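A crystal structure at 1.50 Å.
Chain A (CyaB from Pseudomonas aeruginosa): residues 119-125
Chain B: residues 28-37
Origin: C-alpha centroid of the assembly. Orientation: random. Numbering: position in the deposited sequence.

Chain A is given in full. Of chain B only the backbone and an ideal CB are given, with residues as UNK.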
# COMPACT_ATOMS: atom_id res chain seq x y z
N CYS A 119 10.74 14.52 -0.62
CA CYS A 119 9.49 13.94 -1.06
C CYS A 119 8.57 15.01 -1.61
O CYS A 119 8.76 16.14 -1.27
CB CYS A 119 8.73 13.29 0.13
SG CYS A 119 9.63 11.91 0.90
N THR A 120 7.61 14.65 -2.43
CA THR A 120 6.58 15.62 -2.92
C THR A 120 5.35 15.46 -2.07
O THR A 120 4.77 14.34 -1.92
CB THR A 120 6.25 15.35 -4.39
OG1 THR A 120 7.46 15.39 -5.16
CG2 THR A 120 5.15 16.29 -4.88
N VAL A 121 4.86 16.58 -1.52
CA VAL A 121 3.68 16.53 -0.63
C VAL A 121 2.56 17.42 -1.16
O VAL A 121 2.84 18.51 -1.61
CB VAL A 121 3.87 17.14 0.80
CG1 VAL A 121 2.83 16.51 1.84
CG2 VAL A 121 5.31 17.05 1.18
N GLY A 122 1.36 16.95 -1.12
CA GLY A 122 0.29 17.73 -1.80
C GLY A 122 -1.02 17.07 -1.66
O GLY A 122 -1.18 16.05 -0.99
N ASN A 123 -2.05 17.65 -2.33
CA ASN A 123 -3.32 17.03 -2.34
C ASN A 123 -3.48 16.25 -3.64
O ASN A 123 -3.39 16.83 -4.73
CB ASN A 123 -4.46 18.09 -2.24
CG ASN A 123 -4.39 18.83 -0.97
OD1 ASN A 123 -4.60 18.24 0.11
ND2 ASN A 123 -4.08 20.12 -1.05
N PHE A 124 -3.67 14.93 -3.48
CA PHE A 124 -3.72 14.03 -4.65
C PHE A 124 -4.97 13.23 -4.62
O PHE A 124 -5.50 12.89 -3.59
CB PHE A 124 -2.53 13.08 -4.60
CG PHE A 124 -1.22 13.77 -4.62
CD1 PHE A 124 -0.35 13.63 -3.55
CD2 PHE A 124 -0.87 14.60 -5.68
CE1 PHE A 124 0.87 14.27 -3.56
CE2 PHE A 124 0.38 15.23 -5.71
CZ PHE A 124 1.26 15.07 -4.62
N GLY A 125 -5.56 12.95 -5.81
CA GLY A 125 -6.71 12.16 -5.90
C GLY A 125 -7.68 12.55 -7.03
O GLY A 125 -7.30 13.31 -7.93
N UNK B 28 8.08 19.18 -12.35
CA UNK B 28 7.63 20.23 -11.42
C UNK B 28 6.47 19.67 -10.58
O UNK B 28 5.66 18.89 -11.10
CB UNK B 28 7.20 21.49 -12.17
N UNK B 29 6.40 20.03 -9.30
CA UNK B 29 5.36 19.52 -8.41
C UNK B 29 3.94 19.82 -8.94
O UNK B 29 3.03 19.01 -8.75
CB UNK B 29 5.53 20.13 -7.02
N UNK B 30 3.76 20.97 -9.59
CA UNK B 30 2.42 21.34 -10.05
C UNK B 30 1.97 20.48 -11.28
O UNK B 30 0.83 20.00 -11.32
CB UNK B 30 2.40 22.83 -10.41
N UNK B 31 2.88 20.29 -12.25
CA UNK B 31 2.63 19.42 -13.41
C UNK B 31 2.43 17.96 -12.91
O UNK B 31 1.53 17.27 -13.38
CB UNK B 31 3.79 19.50 -14.41
N UNK B 32 3.26 17.51 -11.96
CA UNK B 32 3.06 16.16 -11.35
C UNK B 32 1.69 15.99 -10.70
O UNK B 32 1.01 14.96 -10.95
CB UNK B 32 4.14 15.90 -10.30
N UNK B 33 1.27 16.95 -9.86
CA UNK B 33 -0.01 16.98 -9.28
C UNK B 33 -1.11 16.91 -10.33
O UNK B 33 -2.05 16.11 -10.19
CB UNK B 33 -0.15 18.24 -8.42
N UNK B 34 -1.04 17.75 -11.37
CA UNK B 34 -2.09 17.71 -12.36
C UNK B 34 -2.12 16.34 -13.13
O UNK B 34 -3.22 15.86 -13.39
CB UNK B 34 -1.90 18.87 -13.34
N UNK B 35 -0.97 15.81 -13.48
CA UNK B 35 -0.89 14.52 -14.19
C UNK B 35 -1.41 13.38 -13.30
O UNK B 35 -2.25 12.63 -13.76
CB UNK B 35 0.55 14.24 -14.62
N UNK B 36 -0.93 13.30 -12.05
CA UNK B 36 -1.50 12.23 -11.17
C UNK B 36 -3.01 12.43 -10.96
O UNK B 36 -3.81 11.44 -10.93
CB UNK B 36 -0.79 12.22 -9.81
N UNK B 37 -3.52 13.66 -10.63
CA UNK B 37 -4.90 13.82 -10.34
C UNK B 37 -5.81 13.54 -11.57
O UNK B 37 -6.91 13.03 -11.38
CB UNK B 37 -5.13 15.24 -9.81

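Chain B runs as a helix beside the chain A strand, the two N-to-C directions 28° apart and their axes 8.8 Å apart at closest approach. The helix meets chain A at positions 29, 32, 33, 36 and 37, the spacing expected when one side of a helix lies along a partner.

Position 28 precedes the first helical turn, has extended backbone angles (-47/143), and its CB finds no atom of chain A within 5.5 Å. Chain A therefore sets no demand, but an N-cap favours a side chain that can accept from the free amides of the first turn: Ser, Thr, Asp, Asn or, with a longer reach, Glu. The residue is Glu B28, whose OE1 accepts from the backbone N of position 30 at 3.1 Å.

At position 29 the CA-to-CB bond points toward the strand, and the ideal CB already lies 4.4 Å from Thr A120 CG2. The CB alone is already at contact distance, so a small side chain such as Ala or Ser suffices. Ala B29 places its CB 4.3 Å from Thr A120 CG2, a light methyl contact.

Positions 30 and 31 are out of reach of the strand, and many helix-compatible residues would serve; they are Glu B30 and Ala B31.

Position 32 points toward chain A, yet its ideal CB has nothing of the strand within 5.5 Å. A side chain that extends further, such as Leu, Ile or Met, can cross that gap. Leu B32, with chi1 t and chi2 p, brings CD2 to 4.1 Å from Thr A120 OG1.

Position 33 points sideways, its ideal CB 4.1 Å from Phe A124 CE2 and 5.1 Å from the carbonyl O of Asn A123. A compact side chain fits here: Ala, Ser, Thr or Val. In Thr B33, OG1 lies 3.4 Å from Phe A124 CE2 and donates to the O of Ala B29 at 2.8 Å, so the hydroxyl is satisfied within its own helix. Its methyl CG2 is 3.9 Å from Asn A123 O.

Position 34 points away and position 35 is out of reach, so the strand selects neither; they are Asp B34 and Leu B35.

Position 36 points toward chain A, with the ideal CB 4.8 Å from Phe A124 CD2. The aromatic ring invites an apolar partner, Leu, Ile or Met. Leu B36 packs its CD2 3.8 Å from Phe A124 CD2.

Position 37 offers the most specific chemistry. Its CA-to-CB bond points sideways, the ideal CB lies 3.5 Å from Gly A125 O, and the nearby chain A backbone presents both a donor, Gly A125 N, and an acceptor, Asn A123 O. A carboxamide can answer both, making Asn the natural choice; Gln carries the same group on a longer arm, and Asp could only accept. In Asn B37, OD1 accepts from Gly A125 N at 2.9 Å, while ND2 donates to Asn A123 O at 3.2 Å. Both bonds are nearly straight, so one side chain ties the helix to the backbone of chain A.

Chain B 28-37: EAEALTDLLN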
# COMPACT_ATOMS: atom_id res chain seq x y z
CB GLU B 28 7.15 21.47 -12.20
CG GLU B 28 7.56 22.86 -11.63
CD GLU B 28 6.49 23.48 -10.70
OE1 GLU B 28 6.24 22.90 -9.60
OE2 GLU B 28 5.93 24.57 -11.07
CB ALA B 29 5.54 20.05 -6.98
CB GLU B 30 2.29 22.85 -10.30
CG GLU B 30 0.86 23.29 -10.62
CD GLU B 30 0.76 24.47 -11.61
OE1 GLU B 30 1.79 24.83 -12.26
OE2 GLU B 30 -0.36 25.03 -11.74
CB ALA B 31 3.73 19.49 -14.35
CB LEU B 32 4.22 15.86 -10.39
CG LEU B 32 4.19 14.54 -9.60
CD1 LEU B 32 4.28 13.35 -10.56
CD2 LEU B 32 5.36 14.47 -8.58
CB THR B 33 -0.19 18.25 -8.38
OG1 THR B 33 0.77 18.17 -7.34
CG2 THR B 33 -1.54 18.33 -7.79
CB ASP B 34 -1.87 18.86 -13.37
CG ASP B 34 -2.20 20.21 -12.80
OD1 ASP B 34 -3.06 20.30 -11.88
OD2 ASP B 34 -1.64 21.20 -13.36
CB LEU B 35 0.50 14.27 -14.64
CG LEU B 35 0.63 12.89 -15.36
CD1 LEU B 35 1.58 13.13 -16.37
CD2 LEU B 35 1.11 11.73 -14.46
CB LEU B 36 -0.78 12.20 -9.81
CG LEU B 36 -1.28 11.23 -8.73
CD1 LEU B 36 -1.22 9.77 -9.32
CD2 LEU B 36 -0.34 11.32 -7.49
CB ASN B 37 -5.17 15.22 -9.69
CG ASN B 37 -4.55 15.36 -8.31
OD1 ASN B 37 -4.05 14.41 -7.78
ND2 ASN B 37 -4.47 16.58 -7.78
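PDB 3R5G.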